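Local coordinates for protein uroporphyrinogen III cosynthase (HemD) (Helicobacter pylori, PDB 3P9Z) that probably cyclises the linear tetrapyrrole hydroxymethylbilane to uroporphyrinogen III, with release of water, on the route to protoporphyrin IX, at residues A[38-43]-A[106-111]; A[185-190]-A[205-210]. One frame throughout, in Å; residues are numbered along the deposited sequence.

Interaction 1 (A[38-43]-A[106-111]); sequences FNALIF and PLLEKK
Asn-39 and Lys-111 are brought together by two torsions: CG of Asn-39 sits between its backbone N and carbonyl carbon (chi1 53°), and the Lys-111 chain bends at chi2 (-65°), which places CD beside the amide. The two side chains cross at about a right angle, with Asn-39 OD1 3.7 Å from Lys-111 CB and Asn-39 ND2 4.0 Å from Lys-111 CD. OD1 accepts a hydrogen bond from the backbone N of Ser-112, just past the turn. Two waters link the polar ends. One donates to Asn-39 O and accepts from Lys-111 NZ at 2.8 Å; the other accepts from Asn-39 ND2 at 2.9 Å and donates to Lys-110 O. Further in, the contact is apolar: Ile-42 and Leu-108 cross at about a right angle, CD1 to CD1 at 3.9 Å, while Ala-40 CB lies 4.4 Å from Leu-108 CD2. The contact thus packs the end of helix 105-108 and its type II turn, Leu-108 to Lys-111, against strand 40-43, neighbour of the strand the turn leads into. Parallel strands 70-72, 40-43 and 112-118 form one alpha/beta layer here; Tyr-71 touches Ala-40, Leu-108 and Lys-111, and helix 46-55 packs on Phe-43.

Interaction 2 (A[185-190]-A[205-210]); sequences NYTAIS and PSYIAK
Ser-190 and Ser-206 join their hydroxyls directly, Ser-190 OG donating to Ser-206 OG at 2.9 Å. The two oxygens start from different torsions: OG of Ser-190 is anti to its carbonyl carbon (chi1 -68°), that of Ser-206 lies between backbone N and carbonyl carbon (chi1 64°). On the same face of the sheet the methyl of Ala-188 packs against Ser-206, CB to CB at 3.5 Å. The opposite face carries Ile-189 and Tyr-207. At the edge of the tyrosine ring, in its plane, stands Thr-187 CG2, 3.9 Å from Tyr-207 CD2; the threonine hydroxyl turns to Arg-5. Backbone pairing sets this register: Tyr-207 bonds through N to Ala-188 O and through O to Ser-190 N (2.8 Å), straddling Ile-189 as in a parallel pair, and Ala-209 N continues the ladder to Ser-190 O. Toward the start of the pairing a water takes over, accepting from Ala-188 N and donating to Pro-205 O at 2.6 Å. The strands are the two ends of a beta-alpha-beta crossover through helix 193-201, whose Ala-196 touches both serines. Helix 214-223 covers the other face through Leu-220, which meets Ile-189 and Tyr-207; strand 164-167 flanks 187-190, leaving 206-208 outermost in the sheet.

How the interactions relate
Interactions 1 and 2 lie on opposite sides of the chain's centre, their own centres 39 Å apart and their nearest atoms about 23 Å apart, so neither touches the other. Both reach the same long mixed sheet near its two ends: strand 40-43 is next to the outermost strand 70-72, while interaction 2 includes the other outermost strand, 206-208. Between them in the strand order run the antiparallel neighbours 19-28 and 135-146, which probably form the two-stranded bridge between lobes known in this family. The positions of the two contacts are consistent with different lobes, on either side of the cleft in which the active site is thought to lie.

Interaction 1 (A[38-43]-A[106-111])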
ATOM      1  N   PHE A  38      12.196  19.591  11.580  1.00 22.39           N
ATOM      2  CA  PHE A  38      12.618  18.222  11.223  1.00 21.51           C
ATOM      3  C   PHE A  38      13.819  18.135  10.289  1.00 20.84           C
ATOM      4  O   PHE A  38      13.865  18.823   9.257  1.00 19.85           O
ATOM      5  CB  PHE A  38      11.438  17.423  10.636  1.00 20.79           C
ATOM      6  CG  PHE A  38      10.216  17.451  11.506  1.00 21.76           C
ATOM      7  CD1 PHE A  38      10.095  16.580  12.587  1.00 21.76           C
ATOM      8  CD2 PHE A  38       9.183  18.359  11.244  1.00 19.40           C
ATOM      9  CE1 PHE A  38       8.965  16.627  13.400  1.00 23.51           C
ATOM     10  CE2 PHE A  38       8.045  18.416  12.043  1.00 20.91           C
ATOM     11  CZ  PHE A  38       7.935  17.561  13.128  1.00 22.63           C
ATOM     12  N   ASN A  39      14.765  17.257  10.627  1.00 20.21           N
ATOM     13  CA  ASN A  39      15.901  16.989   9.721  1.00 21.04           C
ATOM     14  C   ASN A  39      15.905  15.577   9.113  1.00 21.41           C
ATOM     15  O   ASN A  39      16.890  15.158   8.484  1.00 21.72           O
ATOM     16  CB  ASN A  39      17.257  17.286  10.402  1.00 20.82           C
ATOM     17  CG  ASN A  39      17.433  16.564  11.746  1.00 22.43           C
ATOM     18  OD1 ASN A  39      16.575  15.785  12.187  1.00 22.20           O
ATOM     19  ND2 ASN A  39      18.561  16.842  12.412  1.00 22.62           N
ATOM     20  N   ALA A  40      14.806  14.853   9.305  1.00 21.65           N
ATOM     21  CA  ALA A  40      14.608  13.559   8.670  1.00 22.16           C
ATOM     22  C   ALA A  40      13.137  13.303   8.419  1.00 22.03           C
ATOM     23  O   ALA A  40      12.290  13.584   9.273  1.00 22.54           O
ATOM     24  CB  ALA A  40      15.190  12.419   9.541  1.00 21.31           C
ATOM     25  N   LEU A  41      12.840  12.752   7.250  1.00 22.39           N
ATOM     26  CA  LEU A  41      11.498  12.283   6.960  1.00 22.53           C
ATOM     27  C   LEU A  41      11.543  10.766   6.836  1.00 22.68           C
ATOM     28  O   LEU A  41      12.562  10.193   6.429  1.00 22.66           O
ATOM     29  CB  LEU A  41      10.997  12.853   5.638  1.00 22.31           C
ATOM     30  CG  LEU A  41      11.061  14.359   5.340  1.00 22.40           C
ATOM     31  CD1 LEU A  41      10.655  14.563   3.897  1.00 20.20           C
ATOM     32  CD2 LEU A  41      10.190  15.209   6.288  1.00 21.59           C
ATOM     33  N   ILE A  42      10.436  10.118   7.161  1.00 22.77           N
ATOM     34  CA  ILE A  42      10.337   8.696   6.899  1.00 23.45           C
ATOM     35  C   ILE A  42       9.003   8.333   6.251  1.00 23.82           C
ATOM     36  O   ILE A  42       7.953   8.876   6.610  1.00 23.58           O
ATOM     37  CB  ILE A  42      10.699   7.843   8.153  1.00 23.83           C
ATOM     38  CG1 ILE A  42      10.730   6.344   7.802  1.00 24.34           C
ATOM     39  CG2 ILE A  42       9.778   8.149   9.354  1.00 22.90           C
ATOM     40  CD1 ILE A  42      11.494   5.544   8.795  1.00 27.51           C
ATOM     41  N   PHE A  43       9.086   7.440   5.265  1.00 24.12           N
ATOM     42  CA  PHE A  43       7.958   6.953   4.496  1.00 24.75           C
ATOM     43  C   PHE A  43       7.965   5.426   4.524  1.00 25.77           C
ATOM     44  O   PHE A  43       9.037   4.809   4.508  1.00 25.70           O
ATOM     45  CB  PHE A  43       8.088   7.398   3.026  1.00 24.61           C
ATOM     46  CG  PHE A  43       8.092   8.895   2.832  1.00 24.92           C
ATOM     47  CD1 PHE A  43       9.262   9.634   3.008  1.00 24.77           C
ATOM     48  CD2 PHE A  43       6.927   9.558   2.453  1.00 24.90           C
ATOM     49  CE1 PHE A  43       9.279  11.033   2.819  1.00 25.99           C
ATOM     50  CE2 PHE A  43       6.925  10.955   2.247  1.00 26.76           C
ATOM     51  CZ  PHE A  43       8.097  11.690   2.431  1.00 26.85           C
ATOM     52  N   PRO A 106      19.302   3.165  13.636  1.00 39.93           N
ATOM     53  CA  PRO A 106      20.495   3.809  14.143  1.00 38.65           C
ATOM     54  C   PRO A 106      20.804   5.091  13.425  1.00 37.49           C
ATOM     55  O   PRO A 106      21.323   5.974  14.005  1.00 37.50           O
ATOM     56  CB  PRO A 106      21.561   2.783  13.872  1.00 38.99           C
ATOM     57  CG  PRO A 106      20.856   1.539  13.858  1.00 39.53           C
ATOM     58  CD  PRO A 106      19.579   1.806  13.209  1.00 39.92           C
ATOM     59  N   LEU A 107      20.474   5.168  12.167  1.00 36.23           N
ATOM     60  CA  LEU A 107      20.693   6.385  11.390  1.00 35.35           C
ATOM     61  C   LEU A 107      19.726   7.475  11.820  1.00 34.69           C
ATOM     62  O   LEU A 107      19.962   8.655  11.563  1.00 34.65           O
ATOM     63  CB  LEU A 107      20.532   6.125   9.885  1.00 34.97           C
ATOM     64  CG  LEU A 107      21.336   4.991   9.223  1.00 34.60           C
ATOM     65  CD1 LEU A 107      20.955   4.893   7.762  1.00 35.15           C
ATOM     66  CD2 LEU A 107      22.839   5.166   9.363  1.00 33.97           C
ATOM     67  N   LEU A 108      18.644   7.072  12.477  1.00 33.74           N
ATOM     68  CA  LEU A 108      17.610   8.008  12.921  1.00 33.73           C
ATOM     69  C   LEU A 108      17.797   8.471  14.367  1.00 33.41           C
ATOM     70  O   LEU A 108      17.124   9.405  14.822  1.00 33.35           O
ATOM     71  CB  LEU A 108      16.222   7.398  12.743  1.00 33.52           C
ATOM     72  CG  LEU A 108      15.783   7.013  11.330  1.00 34.24           C
ATOM     73  CD1 LEU A 108      14.321   6.540  11.340  1.00 33.49           C
ATOM     74  CD2 LEU A 108      15.984   8.166  10.337  1.00 34.61           C
ATOM     75  N   GLU A 109      18.709   7.821  15.080  1.00 32.85           N
ATOM     76  CA  GLU A 109      19.028   8.214  16.447  1.00 32.90           C
ATOM     77  C   GLU A 109      19.571   9.640  16.403  1.00 32.62           C
ATOM     78  O   GLU A 109      20.327   9.994  15.498  1.00 33.03           O
ATOM     79  CB  GLU A 109      20.047   7.255  17.072  1.00 32.66           C
ATOM     80  N   LYS A 110      19.161  10.454  17.369  1.00 32.47           N
ATOM     81  CA  LYS A 110      19.578  11.856  17.466  1.00 32.29           C
ATOM     82  C   LYS A 110      18.996  12.766  16.376  1.00 31.19           C
ATOM     83  O   LYS A 110      19.430  13.913  16.238  1.00 31.38           O
ATOM     84  CB  LYS A 110      21.109  11.986  17.511  1.00 32.83           C
ATOM     85  CG  LYS A 110      21.831  10.896  18.305  1.00 35.45           C
ATOM     86  CD  LYS A 110      22.433  11.416  19.587  1.00 39.65           C
ATOM     87  CE  LYS A 110      23.866  10.942  19.705  1.00 38.98           C
ATOM     88  NZ  LYS A 110      24.369  11.035  21.093  1.00 41.49           N
ATOM     89  N   LYS A 111      17.993  12.278  15.639  1.00 29.71           N
ATOM     90  CA  LYS A 111      17.311  13.076  14.607  1.00 28.35           C
ATOM     91  C   LYS A 111      15.884  13.472  15.029  1.00 27.61           C
ATOM     92  O   LYS A 111      15.262  12.764  15.809  1.00 26.35           O
ATOM     93  CB  LYS A 111      17.220  12.307  13.284  1.00 28.93           C
ATOM     94  CG  LYS A 111      18.546  11.836  12.675  1.00 30.69           C
ATOM     95  CD  LYS A 111      19.453  12.969  12.259  1.00 32.74           C
ATOM     96  CE  LYS A 111      20.723  12.437  11.594  1.00 34.87           C
ATOM     97  NZ  LYS A 111      20.712  12.742  10.148  1.00 39.63           N
TER
HETATM   98  O   HOH W   1      19.338  14.667   8.622  1.00 26.11           O
HETATM   99  O   HOH W   2      18.933  16.127  15.225  1.00 26.26           O

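Interaction 2 (A[185-190]-A[205-210])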
ATOM      1  N   ASN A 185     -16.842 -22.072  -5.683  1.00 30.26           N
ATOM      2  CA  ASN A 185     -16.114 -22.392  -6.911  1.00 29.70           C
ATOM      3  C   ASN A 185     -15.044 -21.361  -7.353  1.00 29.26           C
ATOM      4  O   ASN A 185     -14.283 -21.605  -8.306  1.00 29.40           O
ATOM      5  CB  ASN A 185     -17.072 -22.805  -8.051  1.00 29.67           C
ATOM      6  CG  ASN A 185     -17.835 -21.633  -8.685  1.00 32.12           C
ATOM      7  OD1 ASN A 185     -17.400 -20.477  -8.689  1.00 32.85           O
ATOM      8  ND2 ASN A 185     -18.982 -21.951  -9.255  1.00 34.24           N
ATOM      9  N   TYR A 186     -14.972 -20.222  -6.658  1.00 28.04           N
ATOM     10  CA  TYR A 186     -13.846 -19.315  -6.849  1.00 27.38           C
ATOM     11  C   TYR A 186     -12.625 -19.980  -6.231  1.00 26.88           C
ATOM     12  O   TYR A 186     -12.755 -20.787  -5.300  1.00 26.15           O
ATOM     13  CB  TYR A 186     -14.051 -17.980  -6.133  1.00 26.95           C
ATOM     14  CG  TYR A 186     -15.108 -17.036  -6.684  1.00 27.49           C
ATOM     15  CD1 TYR A 186     -15.532 -17.085  -8.022  1.00 27.18           C
ATOM     16  CD2 TYR A 186     -15.658 -16.057  -5.856  1.00 27.22           C
ATOM     17  CE1 TYR A 186     -16.495 -16.181  -8.503  1.00 26.69           C
ATOM     18  CE2 TYR A 186     -16.597 -15.160  -6.319  1.00 27.07           C
ATOM     19  CZ  TYR A 186     -17.018 -15.220  -7.638  1.00 27.61           C
ATOM     20  OH  TYR A 186     -17.962 -14.305  -8.057  1.00 29.66           O
ATOM     21  N   THR A 187     -11.447 -19.638  -6.748  1.00 26.13           N
ATOM     22  CA  THR A 187     -10.193 -19.986  -6.082  1.00 25.53           C
ATOM     23  C   THR A 187      -9.434 -18.706  -5.742  1.00 24.93           C
ATOM     24  O   THR A 187      -9.112 -17.923  -6.632  1.00 25.02           O
ATOM     25  CB  THR A 187      -9.329 -20.919  -6.960  1.00 25.77           C
ATOM     26  OG1 THR A 187     -10.051 -22.131  -7.208  1.00 25.37           O
ATOM     27  CG2 THR A 187      -8.018 -21.240  -6.292  1.00 25.19           C
ATOM     28  N   ALA A 188      -9.168 -18.497  -4.452  1.00 24.08           N
ATOM     29  CA  ALA A 188      -8.414 -17.333  -3.983  1.00 23.18           C
ATOM     30  C   ALA A 188      -6.908 -17.600  -4.020  1.00 23.29           C
ATOM     31  O   ALA A 188      -6.432 -18.694  -3.667  1.00 22.06           O
ATOM     32  CB  ALA A 188      -8.832 -16.936  -2.558  1.00 23.10           C
ATOM     33  N   ILE A 189      -6.178 -16.575  -4.443  1.00 22.15           N
ATOM     34  CA  ILE A 189      -4.746 -16.548  -4.342  1.00 22.27           C
ATOM     35  C   ILE A 189      -4.338 -15.359  -3.477  1.00 22.37           C
ATOM     36  O   ILE A 189      -4.866 -14.257  -3.636  1.00 21.81           O
ATOM     37  CB  ILE A 189      -4.101 -16.461  -5.754  1.00 22.46           C
ATOM     38  CG1 ILE A 189      -4.384 -17.776  -6.510  1.00 23.51           C
ATOM     39  CG2 ILE A 189      -2.604 -16.120  -5.652  1.00 21.98           C
ATOM     40  CD1 ILE A 189      -3.675 -17.922  -7.840  1.00 24.45           C
ATOM     41  N   SER A 190      -3.400 -15.594  -2.561  1.00 22.11           N
ATOM     42  CA  SER A 190      -2.897 -14.544  -1.698  1.00 22.31           C
ATOM     43  C   SER A 190      -1.460 -14.254  -2.032  1.00 22.27           C
ATOM     44  O   SER A 190      -0.667 -15.185  -2.237  1.00 21.31           O
ATOM     45  CB  SER A 190      -2.985 -14.992  -0.239  1.00 21.97           C
ATOM     46  OG  SER A 190      -4.338 -15.095   0.156  1.00 22.45           O
ATOM     47  N   PRO A 205     -10.326 -20.233   2.189  1.00 26.23           N
ATOM     48  CA  PRO A 205      -9.012 -20.794   1.875  1.00 26.34           C
ATOM     49  C   PRO A 205      -8.392 -20.091   0.664  1.00 25.85           C
ATOM     50  O   PRO A 205      -9.109 -19.546  -0.188  1.00 26.09           O
ATOM     51  CB  PRO A 205      -9.330 -22.256   1.528  1.00 26.66           C
ATOM     52  CG  PRO A 205     -10.756 -22.206   0.960  1.00 27.68           C
ATOM     53  CD  PRO A 205     -11.438 -21.131   1.802  1.00 26.73           C
ATOM     54  N   SER A 206      -7.072 -20.093   0.592  1.00 24.99           N
ATOM     55  CA  SER A 206      -6.384 -19.567  -0.570  1.00 24.78           C
ATOM     56  C   SER A 206      -5.023 -20.222  -0.684  1.00 24.46           C
ATOM     57  O   SER A 206      -4.481 -20.708   0.306  1.00 24.68           O
ATOM     58  CB  SER A 206      -6.211 -18.045  -0.459  1.00 24.40           C
ATOM     59  OG  SER A 206      -5.384 -17.729   0.648  1.00 26.36           O
ATOM     60  N   TYR A 207      -4.479 -20.211  -1.894  1.00 23.62           N
ATOM     61  CA  TYR A 207      -3.105 -20.599  -2.129  1.00 23.83           C
ATOM     62  C   TYR A 207      -2.245 -19.359  -2.085  1.00 23.09           C
ATOM     63  O   TYR A 207      -2.693 -18.260  -2.452  1.00 23.41           O
ATOM     64  CB  TYR A 207      -2.954 -21.269  -3.497  1.00 23.66           C
ATOM     65  CG  TYR A 207      -3.712 -22.570  -3.647  1.00 26.72           C
ATOM     66  CD1 TYR A 207      -3.259 -23.753  -3.037  1.00 27.91           C
ATOM     67  CD2 TYR A 207      -4.874 -22.634  -4.442  1.00 29.20           C
ATOM     68  CE1 TYR A 207      -3.961 -24.971  -3.199  1.00 28.61           C
ATOM     69  CE2 TYR A 207      -5.584 -23.845  -4.606  1.00 30.57           C
ATOM     70  CZ  TYR A 207      -5.117 -25.000  -3.980  1.00 30.83           C
ATOM     71  OH  TYR A 207      -5.811 -26.178  -4.144  1.00 34.99           O
ATOM     72  N   ILE A 208      -1.005 -19.526  -1.649  1.00 22.01           N
ATOM     73  CA  ILE A 208      -0.120 -18.383  -1.465  1.00 21.41           C
ATOM     74  C   ILE A 208       0.998 -18.420  -2.485  1.00 21.55           C
ATOM     75  O   ILE A 208       1.632 -19.464  -2.675  1.00 22.50           O
ATOM     76  CB  ILE A 208       0.475 -18.387  -0.036  1.00 21.26           C
ATOM     77  CG1 ILE A 208      -0.650 -18.441   1.016  1.00 21.04           C
ATOM     78  CG2 ILE A 208       1.411 -17.200   0.176  1.00 20.34           C
ATOM     79  CD1 ILE A 208      -0.161 -18.733   2.463  1.00 19.90           C
ATOM     80  N   ALA A 209       1.253 -17.289  -3.132  1.00 21.13           N
ATOM     81  CA  ALA A 209       2.431 -17.124  -4.007  1.00 21.73           C
ATOM     82  C   ALA A 209       3.757 -17.524  -3.333  1.00 21.36           C
ATOM     83  O   ALA A 209       3.911 -17.387  -2.107  1.00 21.44           O
ATOM     84  CB  ALA A 209       2.515 -15.669  -4.533  1.00 21.08           C
ATOM     85  N   LYS A 210       4.709 -18.021  -4.128  1.00 21.61           N
ATOM     86  CA  LYS A 210       5.980 -18.524  -3.576  1.00 22.77           C
ATOM     87  C   LYS A 210       6.913 -17.416  -3.068  1.00 22.72           C
ATOM     88  O   LYS A 210       7.795 -17.676  -2.250  1.00 22.64           O
ATOM     89  CB  LYS A 210       6.701 -19.418  -4.584  1.00 22.71           C
ATOM     90  CG  LYS A 210       5.923 -20.712  -4.871  1.00 23.16           C
ATOM     91  CD  LYS A 210       6.455 -21.397  -6.103  1.00 25.70           C
ATOM     92  CE  LYS A 210       5.678 -22.702  -6.407  1.00 26.94           C
ATOM     93  NZ  LYS A 210       5.861 -23.663  -5.285  1.00 27.90           N
TER
HETATM   94  O   HOH W   3     -10.165 -20.399  -2.437  1.00 26.81           O